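Local structure of cyclopropane mycolic acid synthase MmaA2 (Mycobacterium tuberculosis, 1TPY) at residues A189-F194 against T267-L272; L5-E10 against W123-E128; A152-I157 against T218-T223. The protein catalyses S-adenosylmethionine-dependent conversion of a double bond in mycolic acids to a cis cyclopropane ring, a modification important for the mycobacterial cell envelope. All coordinates share one frame; numbering follows the deposited sequence.

Contact 1 (A189-F194 against T267-L272); sequences ARFLKF and TGCAKL. With 16A (cetyl-trimethyl-ammonium), chain D.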
loop_
_atom_site.group_PDB
_atom_site.type_symbol
_atom_site.label_atom_id
_atom_site.label_comp_id
_atom_site.label_asym_id
_atom_site.label_seq_id
_atom_site.Cartn_x
_atom_site.Cartn_y
_atom_site.Cartn_z
ATOM N N ALA A 189 -6.066 19.854 9.871
ATOM C CA ALA A 189 -5.567 19.293 11.114
ATOM C C ALA A 189 -6.615 18.357 11.692
ATOM O O ALA A 189 -6.309 17.247 12.124
ATOM C CB ALA A 189 -5.251 20.409 12.103
ATOM N N ARG A 190 -7.861 18.811 11.682
ATOM C CA ARG A 190 -8.971 18.031 12.208
ATOM C C ARG A 190 -9.135 16.713 11.450
ATOM O O ARG A 190 -9.320 15.653 12.057
ATOM C CB ARG A 190 -10.252 18.850 12.109
ATOM C CG ARG A 190 -11.403 18.350 12.949
ATOM C CD ARG A 190 -12.573 19.302 12.791
ATOM N NE ARG A 190 -12.153 20.687 12.989
ATOM C CZ ARG A 190 -12.893 21.745 12.677
ATOM N NH1 ARG A 190 -14.097 21.583 12.147
ATOM N NH2 ARG A 190 -12.426 22.969 12.892
ATOM N N PHE A 191 -9.069 16.777 10.126
ATOM C CA PHE A 191 -9.219 15.572 9.325
ATOM C C PHE A 191 -8.071 14.603 9.598
ATOM O O PHE A 191 -8.294 13.411 9.776
ATOM C CB PHE A 191 -9.269 15.913 7.832
ATOM C CG PHE A 191 -9.555 14.729 6.957
ATOM C CD1 PHE A 191 -10.805 14.118 6.980
ATOM C CD2 PHE A 191 -8.560 14.197 6.139
ATOM C CE1 PHE A 191 -11.063 12.987 6.199
ATOM C CE2 PHE A 191 -8.803 13.071 5.357
ATOM C CZ PHE A 191 -10.057 12.464 5.386
ATOM N N LEU A 192 -6.844 15.117 9.633
ATOM C CA LEU A 192 -5.677 14.277 9.894
ATOM C C LEU A 192 -5.796 13.565 11.249
ATOM O O LEU A 192 -5.454 12.386 11.381
ATOM C CB LEU A 192 -4.398 15.124 9.851
ATOM C CG LEU A 192 -3.646 15.250 8.516
ATOM C CD1 LEU A 192 -4.616 15.331 7.359
ATOM C CD2 LEU A 192 -2.752 16.483 8.547
ATOM N N LYS A 193 -6.283 14.280 12.254
ATOM C CA LYS A 193 -6.442 13.685 13.570
ATOM C C LYS A 193 -7.484 12.565 13.462
ATOM O O LYS A 193 -7.326 11.493 14.044
ATOM C CB LYS A 193 -6.896 14.752 14.567
ATOM C CG LYS A 193 -6.936 14.285 16.013
ATOM C CD LYS A 193 -7.450 15.395 16.924
ATOM C CE LYS A 193 -7.528 14.939 18.376
ATOM N NZ LYS A 193 -8.132 15.994 19.244
ATOM N N PHE A 194 -8.544 12.829 12.703
ATOM C CA PHE A 194 -9.613 11.858 12.485
ATOM C C PHE A 194 -9.045 10.573 11.877
ATOM O O PHE A 194 -9.347 9.465 12.330
ATOM C CB PHE A 194 -10.671 12.461 11.550
ATOM C CG PHE A 194 -11.529 11.441 10.856
ATOM C CD1 PHE A 194 -12.502 10.732 11.552
ATOM C CD2 PHE A 194 -11.352 11.178 9.497
ATOM C CE1 PHE A 194 -13.290 9.772 10.904
ATOM C CE2 PHE A 194 -12.136 10.217 8.839
ATOM C CZ PHE A 194 -13.105 9.515 9.547
ATOM N N THR A 267 -13.845 10.303 1.062
ATOM C CA THR A 267 -14.035 11.598 0.415
ATOM C C THR A 267 -13.044 12.629 0.939
ATOM O O THR A 267 -12.571 13.474 0.186
ATOM C CB THR A 267 -15.475 12.131 0.613
ATOM O OG1 THR A 267 -15.790 12.160 2.010
ATOM C CG2 THR A 267 -16.476 11.239 -0.102
ATOM N N GLY A 268 -12.726 12.558 2.230
ATOM C CA GLY A 268 -11.779 13.500 2.793
ATOM C C GLY A 268 -10.410 13.378 2.139
ATOM O O GLY A 268 -9.811 14.380 1.735
ATOM N N CYS A 269 -9.915 12.147 2.024
ATOM C CA CYS A 269 -8.613 11.908 1.416
ATOM C C CYS A 269 -8.595 12.321 -0.048
ATOM O O CYS A 269 -7.581 12.813 -0.546
ATOM C CB CYS A 269 -8.222 10.436 1.552
ATOM S SG CYS A 269 -7.921 9.933 3.258
ATOM N N ALA A 270 -9.713 12.114 -0.739
ATOM C CA ALA A 270 -9.811 12.499 -2.142
ATOM C C ALA A 270 -9.532 13.999 -2.264
ATOM O O ALA A 270 -8.933 14.450 -3.239
ATOM C CB ALA A 270 -11.204 12.173 -2.690
ATOM N N LYS A 271 -9.969 14.773 -1.271
ATOM C CA LYS A 271 -9.736 16.215 -1.292
ATOM C C LYS A 271 -8.247 16.490 -1.066
ATOM O O LYS A 271 -7.650 17.347 -1.728
ATOM C CB LYS A 271 -10.574 16.922 -0.215
ATOM C CG LYS A 271 -10.302 18.420 -0.125
ATOM C CD LYS A 271 -11.161 19.103 0.928
ATOM C CE LYS A 271 -10.745 20.556 1.106
ATOM N NZ LYS A 271 -11.720 21.336 1.930
ATOM N N LEU A 272 -7.643 15.761 -0.136
ATOM C CA LEU A 272 -6.224 15.940 0.139
ATOM C C LEU A 272 -5.381 15.833 -1.134
ATOM O O LEU A 272 -4.548 16.702 -1.402
ATOM C CB LEU A 272 -5.741 14.920 1.176
ATOM C CG LEU A 272 -6.348 15.090 2.575
ATOM C CD1 LEU A 272 -5.691 14.110 3.528
ATOM C CD2 LEU A 272 -6.147 16.534 3.063
HETATM C C1 16A D . -6.481 6.006 0.731
HETATM C C2 16A D . -5.749 6.423 2.006
HETATM C C3 16A D . -5.277 7.882 1.901
HETATM C C4 16A D . -4.549 8.425 3.123
HETATM C C5 16A D . -4.146 9.886 2.863
HETATM C C6 16A D . -3.396 10.582 4.009
HETATM C C7 16A D . -4.131 10.802 5.355
HETATM C C8 16A D . -3.273 11.053 6.619
HETATM C C9 16A D . -2.123 10.056 6.904
HETATM C C10 16A D . -2.532 8.594 7.198
HETATM C C11 16A D . -1.423 7.527 7.020
HETATM C C12 16A D . -1.921 6.080 6.883
HETATM C C13 16A D . -1.916 5.604 5.426
HETATM C C14 16A D . -2.503 4.200 5.294
HETATM C C15 16A D . -2.702 3.931 3.793
HETATM C C16 16A D . -3.437 2.584 3.643
HETATM N N1 16A D . -3.890 1.922 2.344
HETATM C C17 16A D . -4.588 0.781 2.223
HETATM C C18 16A D . -4.672 2.897 1.491
HETATM C C19 16A D . -2.664 1.599 1.520
#
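Phe191 reaches from helix 186-199 onto the backbone of helix 256-275 and lands on Gly268. Its CB already points at the other helix; chi1 (-174°) sets CG anti to the backbone N, and the ring continues from it toward Gly268. One ring flank belongs to Leu272, whose CD1 lies at the ring edge near its plane, 3.8 Å from Phe191 CE2. On the other flank Phe191 CE1 stands 3.5 Å from Gly268 CA. The tip goes deepest: Phe191 CZ is 3.3 Å from Gly268 CA and 3.4 Å from Cys269 N, both met obliquely. Gly268 brings no side chain, which is what lets a phenyl ring settle directly on the helix backbone. The sulfur of Cys269 lies in the plane of the same ring, at its edge, with SG 3.9 Å from Phe191 CE2, a sulfur-aromatic contact. Leu192 adds a looser methyl contact, its CD1 lying 4.2 Å from Leu272 CD1. The local helix axes stay 11.1 Å apart and run at 128° to each other, so the ring bridges a wide separation. Around the pair, Trp187 packs on both Phe191 and Leu272, while Ile195 and, from helix 229-245, Leu236 touch Cys269. Cys269 SG also meets the alkyl chain of the bound cetyl-trimethyl-ammonium, 3.6 Å from its C3. By similarity to related enzymes, Cys269 is an active-site residue. The thiol thus sits between an aromatic edge and a hydrocarbon chain, at the wall of the pocket that holds the alkyl chain of the detergent. The ring also rests on backbone atoms of Gly268 and Cys269, but the side chains that meet here are apolar, consistent with a site built to hold the long acyl chain of a mycolic acid precursor.

Contact 2 (L5-E10 against W123-E128); sequences LTPHFE and WEQFNE. With SAH (S-adenosyl-L-homocysteine), chain C.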
loop_
_atom_site.group_PDB
_atom_site.type_symbol
_atom_site.label_atom_id
_atom_site.label_comp_id
_atom_site.label_asym_id
_atom_site.label_seq_id
_atom_site.Cartn_x
_atom_site.Cartn_y
_atom_site.Cartn_z
ATOM N N LEU A 5 11.365 -4.563 18.210
ATOM C CA LEU A 5 10.660 -4.232 16.984
ATOM C C LEU A 5 9.664 -5.325 16.638
ATOM O O LEU A 5 9.817 -6.058 15.665
ATOM C CB LEU A 5 11.628 -3.957 15.817
ATOM C CG LEU A 5 12.836 -4.823 15.443
ATOM C CD1 LEU A 5 12.414 -6.189 14.910
ATOM C CD2 LEU A 5 13.629 -4.068 14.377
ATOM N N THR A 6 8.653 -5.460 17.485
ATOM C CA THR A 6 7.610 -6.427 17.234
ATOM C C THR A 6 6.521 -5.622 16.528
ATOM O O THR A 6 6.173 -4.516 16.953
ATOM C CB THR A 6 7.097 -7.079 18.544
ATOM O OG1 THR A 6 6.894 -6.081 19.545
ATOM C CG2 THR A 6 8.113 -8.100 19.058
ATOM N N PRO A 7 6.008 -6.147 15.405
ATOM C CA PRO A 7 4.966 -5.523 14.584
ATOM C C PRO A 7 3.802 -4.886 15.342
ATOM O O PRO A 7 3.401 -5.356 16.411
ATOM C CB PRO A 7 4.516 -6.671 13.689
ATOM C CG PRO A 7 5.794 -7.408 13.457
ATOM C CD PRO A 7 6.397 -7.454 14.844
ATOM N N HIS A 8 3.267 -3.805 14.784
ATOM C CA HIS A 8 2.128 -3.119 15.387
ATOM C C HIS A 8 0.849 -3.786 14.879
ATOM O O HIS A 8 0.073 -3.182 14.128
ATOM C CB HIS A 8 2.136 -1.639 14.997
ATOM C CG HIS A 8 3.309 -0.879 15.537
ATOM N ND1 HIS A 8 4.153 -0.141 14.735
ATOM C CD2 HIS A 8 3.762 -0.723 16.803
ATOM C CE1 HIS A 8 5.072 0.441 15.484
ATOM N NE2 HIS A 8 4.857 0.104 16.743
ATOM N N PHE A 9 0.637 -5.037 15.284
ATOM C CA PHE A 9 -0.539 -5.794 14.854
ATOM C C PHE A 9 -1.874 -5.112 15.139
ATOM O O PHE A 9 -2.705 -4.977 14.248
ATOM C CB PHE A 9 -0.554 -7.189 15.492
ATOM C CG PHE A 9 0.531 -8.104 14.985
ATOM C CD1 PHE A 9 1.737 -8.224 15.667
ATOM C CD2 PHE A 9 0.351 -8.832 13.812
ATOM C CE1 PHE A 9 2.744 -9.051 15.191
ATOM C CE2 PHE A 9 1.354 -9.661 13.329
ATOM C CZ PHE A 9 2.554 -9.772 14.021
ATOM N N GLU A 10 -2.080 -4.689 16.379
ATOM C CA GLU A 10 -3.337 -4.054 16.763
ATOM C C GLU A 10 -3.738 -2.859 15.892
ATOM O O GLU A 10 -4.841 -2.836 15.347
ATOM C CB GLU A 10 -3.284 -3.632 18.239
ATOM C CG GLU A 10 -4.635 -3.177 18.796
ATOM C CD GLU A 10 -4.607 -2.928 20.300
ATOM O OE1 GLU A 10 -4.241 -3.862 21.056
ATOM O OE2 GLU A 10 -4.955 -1.804 20.727
ATOM N N TRP A 123 7.662 -7.206 8.377
ATOM C CA TRP A 123 8.971 -7.345 7.764
ATOM C C TRP A 123 9.971 -7.488 8.906
ATOM O O TRP A 123 10.970 -8.194 8.782
ATOM C CB TRP A 123 9.334 -6.105 6.934
ATOM C CG TRP A 123 9.189 -4.815 7.685
ATOM C CD1 TRP A 123 8.079 -4.026 7.747
ATOM C CD2 TRP A 123 10.170 -4.195 8.526
ATOM N NE1 TRP A 123 8.304 -2.953 8.577
ATOM C CE2 TRP A 123 9.579 -3.033 9.069
ATOM C CE3 TRP A 123 11.488 -4.509 8.877
ATOM C CZ2 TRP A 123 10.263 -2.183 9.942
ATOM C CZ3 TRP A 123 12.168 -3.664 9.746
ATOM C CH2 TRP A 123 11.555 -2.518 10.268
ATOM N N GLU A 124 9.695 -6.825 10.024
ATOM C CA GLU A 124 10.616 -6.895 11.147
ATOM C C GLU A 124 10.851 -8.323 11.647
ATOM O O GLU A 124 11.834 -8.595 12.328
ATOM C CB GLU A 124 10.168 -5.964 12.296
ATOM C CG GLU A 124 8.677 -5.846 12.579
ATOM C CD GLU A 124 7.949 -4.826 11.697
ATOM O OE1 GLU A 124 7.649 -5.146 10.528
ATOM O OE2 GLU A 124 7.669 -3.705 12.176
ATOM N N GLN A 125 9.967 -9.240 11.273
ATOM C CA GLN A 125 10.089 -10.635 11.680
ATOM C C GLN A 125 10.559 -11.521 10.530
ATOM O O GLN A 125 10.690 -12.734 10.689
ATOM C CB GLN A 125 8.743 -11.151 12.194
ATOM C CG GLN A 125 8.277 -10.514 13.496
ATOM C CD GLN A 125 6.825 -10.831 13.810
ATOM O OE1 GLN A 125 6.462 -11.041 14.965
ATOM N NE2 GLN A 125 5.984 -10.849 12.783
ATOM N N PHE A 126 10.818 -10.911 9.381
ATOM C CA PHE A 126 11.256 -11.650 8.201
ATOM C C PHE A 126 12.743 -11.414 7.916
ATOM O O PHE A 126 13.195 -10.269 7.873
ATOM C CB PHE A 126 10.426 -11.208 6.998
ATOM C CG PHE A 126 10.496 -12.146 5.837
ATOM C CD1 PHE A 126 9.783 -13.340 5.851
ATOM C CD2 PHE A 126 11.278 -11.840 4.728
ATOM C CE1 PHE A 126 9.845 -14.217 4.770
ATOM C CE2 PHE A 126 11.351 -12.706 3.647
ATOM C CZ PHE A 126 10.631 -13.899 3.667
ATOM N N ASN A 127 13.497 -12.496 7.718
ATOM C CA ASN A 127 14.931 -12.395 7.450
ATOM C C ASN A 127 15.413 -13.321 6.341
ATOM O O ASN A 127 16.614 -13.535 6.187
ATOM C CB ASN A 127 15.736 -12.698 8.721
ATOM C CG ASN A 127 15.492 -11.682 9.816
ATOM O OD1 ASN A 127 14.578 -11.828 10.631
ATOM N ND2 ASN A 127 16.300 -10.637 9.831
ATOM N N GLU A 128 14.478 -13.867 5.572
ATOM C CA GLU A 128 14.816 -14.778 4.483
ATOM C C GLU A 128 15.365 -14.062 3.253
ATOM O O GLU A 128 14.960 -12.951 2.938
ATOM C CB GLU A 128 13.584 -15.572 4.056
ATOM C CG GLU A 128 13.025 -16.518 5.098
ATOM C CD GLU A 128 11.869 -17.322 4.549
ATOM O OE1 GLU A 128 11.710 -17.336 3.311
ATOM O OE2 GLU A 128 11.133 -17.946 5.341
HETATM N N SAH C . -0.099 -3.944 -0.812
HETATM C CA SAH C . -1.544 -4.168 -0.831
HETATM C CB SAH C . -2.197 -3.827 0.533
HETATM C CG SAH C . -1.995 -2.419 1.093
HETATM S SD SAH C . -2.826 -2.156 2.683
HETATM C C SAH C . -2.209 -3.351 -1.939
HETATM O O SAH C . -1.519 -2.508 -2.542
HETATM O OXT SAH C . -3.414 -3.549 -2.185
HETATM C "C5'" SAH C . -1.430 -2.065 3.835
HETATM C "C4'" SAH C . -0.769 -3.442 3.996
HETATM O "O4'" SAH C . 0.540 -3.372 4.611
HETATM C "C3'" SAH C . -1.586 -4.412 4.849
HETATM O "O3'" SAH C . -1.566 -5.710 4.228
HETATM C "C2'" SAH C . -0.867 -4.412 6.167
HETATM O "O2'" SAH C . -1.143 -5.605 6.922
HETATM C "C1'" SAH C . 0.552 -4.283 5.721
HETATM N N9 SAH C . 1.524 -3.819 6.796
HETATM C C8 SAH C . 1.515 -2.734 7.612
HETATM N N7 SAH C . 2.510 -2.616 8.432
HETATM C C5 SAH C . 3.273 -3.749 8.132
HETATM C C6 SAH C . 4.497 -4.269 8.636
HETATM N N6 SAH C . 5.190 -3.670 9.601
HETATM N N1 SAH C . 4.972 -5.441 8.095
HETATM C C2 SAH C . 4.274 -6.059 7.114
HETATM N N3 SAH C . 3.114 -5.668 6.562
HETATM C C4 SAH C . 2.669 -4.489 7.128
HETATM O O HOH W 1 4.938 -2.743 12.593
#
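The ends of Phe9 and Gln125 meet tip to tip, the ring and amide planes 53° apart, with the end of the Gln125 side chain at the ring edge. The other flat group is the Trp123 indole: Glu124 OE1 lies 2.9 Å above one face, offset toward the rim, and the adenine amino group of the bound S-adenosyl-L-homocysteine approaches obliquely. Phe150 packs edge-to-face with this indole, and helix 147-157 also touches it through Asp149 and Arg153.

Glu124 has the largest share of the contact. Its CG lies between the backbone N and the carbonyl carbon (chi1 38°), and the chain bends at chi2, which places CD on the adenine side. The aliphatic part runs counter to Pro7, whose CG is 3.4 Å from Glu124 CG, and to Leu5, whose CD1 is 3.5 Å from Glu124 CB. At the carboxylate, OE1 accepts a nearly straight hydrogen bond (172°) from SAH N6, 3.0 Å away. The other oxygen, OE2, forms a salt bridge with Arg146 and takes a hydrogen bond from a water 2.9 Å from Glu124 OE2; His8 N, at the N-cap of helix 9-16, donates to that water over 3.0 Å. Trp123 N adds a second bond to the adenine, donating to SAH N1, 3.2 Å away.

An acceptor facing N6 and a donor facing N1 match the hydrogen-bonding edge of adenine, as suits this experimentally established S-adenosylmethionine site. Arg146 and the water probably steady the carboxylate, and the N-terminal segment closes over its carbon chain.

Contact 3 (A152-I157 against T218-T223); sequences ARAHKI and TGFTLT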
loop_
_atom_site.group_PDB
_atom_site.type_symbol
_atom_site.label_atom_id
_atom_site.label_comp_id
_atom_site.label_asym_id
_atom_site.label_seq_id
_atom_site.Cartn_x
_atom_site.Cartn_y
_atom_site.Cartn_z
ATOM N N ALA A 152 17.258 -1.178 6.118
ATOM C CA ALA A 152 18.409 -2.017 6.442
ATOM C C ALA A 152 18.046 -3.482 6.182
ATOM O O ALA A 152 18.836 -4.234 5.604
ATOM C CB ALA A 152 18.823 -1.815 7.906
ATOM N N ARG A 153 16.845 -3.879 6.597
ATOM C CA ARG A 153 16.381 -5.253 6.406
ATOM C C ARG A 153 16.194 -5.591 4.927
ATOM O O ARG A 153 16.606 -6.655 4.458
ATOM C CB ARG A 153 15.055 -5.473 7.138
ATOM C CG ARG A 153 14.583 -6.918 7.105
ATOM C CD ARG A 153 15.602 -7.826 7.776
ATOM N NE ARG A 153 15.787 -7.471 9.176
ATOM C CZ ARG A 153 14.916 -7.750 10.139
ATOM N NH1 ARG A 153 13.794 -8.399 9.860
ATOM N NH2 ARG A 153 15.156 -7.361 11.379
ATOM N N ALA A 154 15.549 -4.684 4.198
ATOM C CA ALA A 154 15.310 -4.876 2.773
ATOM C C ALA A 154 16.647 -5.022 2.069
ATOM O O ALA A 154 16.806 -5.859 1.186
ATOM C CB ALA A 154 14.551 -3.685 2.206
ATOM N N HIS A 155 17.606 -4.201 2.483
ATOM C CA HIS A 155 18.945 -4.203 1.906
ATOM C C HIS A 155 19.650 -5.505 2.286
ATOM O O HIS A 155 20.380 -6.094 1.487
ATOM C CB HIS A 155 19.719 -2.986 2.438
ATOM C CG HIS A 155 20.997 -2.701 1.707
ATOM N ND1 HIS A 155 22.146 -3.438 1.896
ATOM C CD2 HIS A 155 21.304 -1.755 0.788
ATOM C CE1 HIS A 155 23.105 -2.959 1.124
ATOM N NE2 HIS A 155 22.620 -1.938 0.442
ATOM N N LYS A 156 19.407 -5.956 3.510
ATOM C CA LYS A 156 20.014 -7.179 4.004
ATOM C C LYS A 156 19.533 -8.423 3.255
ATOM O O LYS A 156 20.344 -9.262 2.859
ATOM C CB LYS A 156 19.713 -7.344 5.499
ATOM C CG LYS A 156 20.426 -8.513 6.169
ATOM C CD LYS A 156 21.937 -8.305 6.145
ATOM C CE LYS A 156 22.673 -9.316 7.016
ATOM N NZ LYS A 156 24.146 -9.039 7.073
ATOM N N ILE A 157 18.223 -8.539 3.045
ATOM C CA ILE A 157 17.688 -9.726 2.384
ATOM C C ILE A 157 17.755 -9.762 0.860
ATOM O O ILE A 157 17.560 -10.820 0.261
ATOM C CB ILE A 157 16.229 -10.014 2.828
ATOM C CG1 ILE A 157 15.276 -8.946 2.292
ATOM C CG2 ILE A 157 16.156 -10.053 4.351
ATOM C CD1 ILE A 157 13.823 -9.186 2.679
ATOM N N THR A 218 21.164 3.663 3.867
ATOM C CA THR A 218 21.267 2.212 3.850
ATOM C C THR A 218 22.074 1.692 2.659
ATOM O O THR A 218 22.567 0.567 2.680
ATOM C CB THR A 218 19.865 1.566 3.814
ATOM O OG1 THR A 218 19.070 2.099 4.882
ATOM C CG2 THR A 218 19.970 0.056 3.980
ATOM N N GLY A 219 22.197 2.507 1.616
ATOM C CA GLY A 219 22.954 2.088 0.451
ATOM C C GLY A 219 22.143 1.942 -0.824
ATOM O O GLY A 219 22.676 1.491 -1.842
ATOM N N PHE A 220 20.860 2.300 -0.778
ATOM C CA PHE A 220 20.011 2.208 -1.961
ATOM C C PHE A 220 20.193 3.447 -2.832
ATOM O O PHE A 220 20.438 4.546 -2.331
ATOM C CB PHE A 220 18.517 2.118 -1.600
ATOM C CG PHE A 220 18.103 0.822 -0.950
ATOM C CD1 PHE A 220 18.020 0.715 0.432
ATOM C CD2 PHE A 220 17.760 -0.281 -1.725
ATOM C CE1 PHE A 220 17.595 -0.474 1.038
ATOM C CE2 PHE A 220 17.336 -1.470 -1.134
ATOM C CZ PHE A 220 17.252 -1.568 0.252
ATOM N N THR A 221 20.072 3.254 -4.139
ATOM C CA THR A 221 20.165 4.343 -5.103
ATOM C C THR A 221 18.760 4.526 -5.676
ATOM O O THR A 221 18.156 3.556 -6.151
ATOM C CB THR A 221 21.115 3.999 -6.276
ATOM O OG1 THR A 221 22.470 3.997 -5.816
ATOM C CG2 THR A 221 20.968 5.014 -7.402
ATOM N N LEU A 222 18.235 5.749 -5.613
ATOM C CA LEU A 222 16.910 6.028 -6.162
ATOM C C LEU A 222 17.074 6.199 -7.666
ATOM O O LEU A 222 17.491 7.257 -8.138
ATOM C CB LEU A 222 16.318 7.313 -5.567
ATOM C CG LEU A 222 14.938 7.726 -6.109
ATOM C CD1 LEU A 222 13.897 6.646 -5.826
ATOM C CD2 LEU A 222 14.511 9.026 -5.469
ATOM N N THR A 223 16.756 5.152 -8.420
ATOM C CA THR A 223 16.895 5.224 -9.863
ATOM C C THR A 223 15.699 5.938 -10.470
ATOM O O THR A 223 15.735 6.351 -11.624
ATOM C CB THR A 223 17.040 3.818 -10.477
ATOM O OG1 THR A 223 15.845 3.069 -10.256
ATOM C CG2 THR A 223 18.205 3.082 -9.828
#
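His155 and Phe220 form an edge-to-face (T-shaped) pair, centroids 5.1 Å apart and planes at 85°, in which the imidazole turns its edge to the phenyl face. CD2 of His155 stands above that face, offset toward the rim. The phenyl tip slips in beside the helix backbone, with Phe220 CZ 3.5 Å from His155 N and 3.9 Å from Ala154 CB. Thr218 takes a face of the imidazole: its carbonyl O lies 3.2 Å above the plane toward the rim, closest to His155 CD2 at 3.3 Å. The Thr218 methyl, CG2, fits against the helix, 3.4 Å from His155 CB and 3.6 Å from Ala152 CA. In His155, chi1 (-168°) sets CG anti to the backbone N, on the side where Thr218 and Phe220 lie.

Farther out, Gly219 ends helix 208-218 in a Schellman motif, its positive phi (116°) turning the chain from Thr218 toward strand 221-227. Thr218 OG1 is hydrogen-bonded to Gln214 O one turn back. Phe220 also packs on Phe151 and on Leu285 of strand 278-286, so helix 147-157 meets the edge of the sheet here.

Dispersion and weakly polar contacts, rather than direct hydrogen bonding, join the two segments. A carbonyl oxygen over the imidazole would probably be more favourable were the ring protonated, and the electron-rich phenyl face suits the C-H edge it receives.

Contacts 2 and 3 belong to the Rossmann-like methyltransferase core, their centres 18 Å apart. They touch: Arg153 NH1 of helix 147-157 probably donates to Phe126 O and Glu124 O, tying the adenine-binding loop to that helix. The centre of contact 1 lies about 28 Å from that of contact 2 and 32 Å from that of contact 3, between helices 186-199 and 256-275 beside the pocket of the detergent chain, probably where the acyl chain binds. Along the chain contact 2 closes first; contacts 3 and 1 interleave, because 189-194 falls between the segments of contact 3 and 267-272 follows both. Contacts 2 and 3 lie by the sheet; helices inserted between its later strands form contact 1.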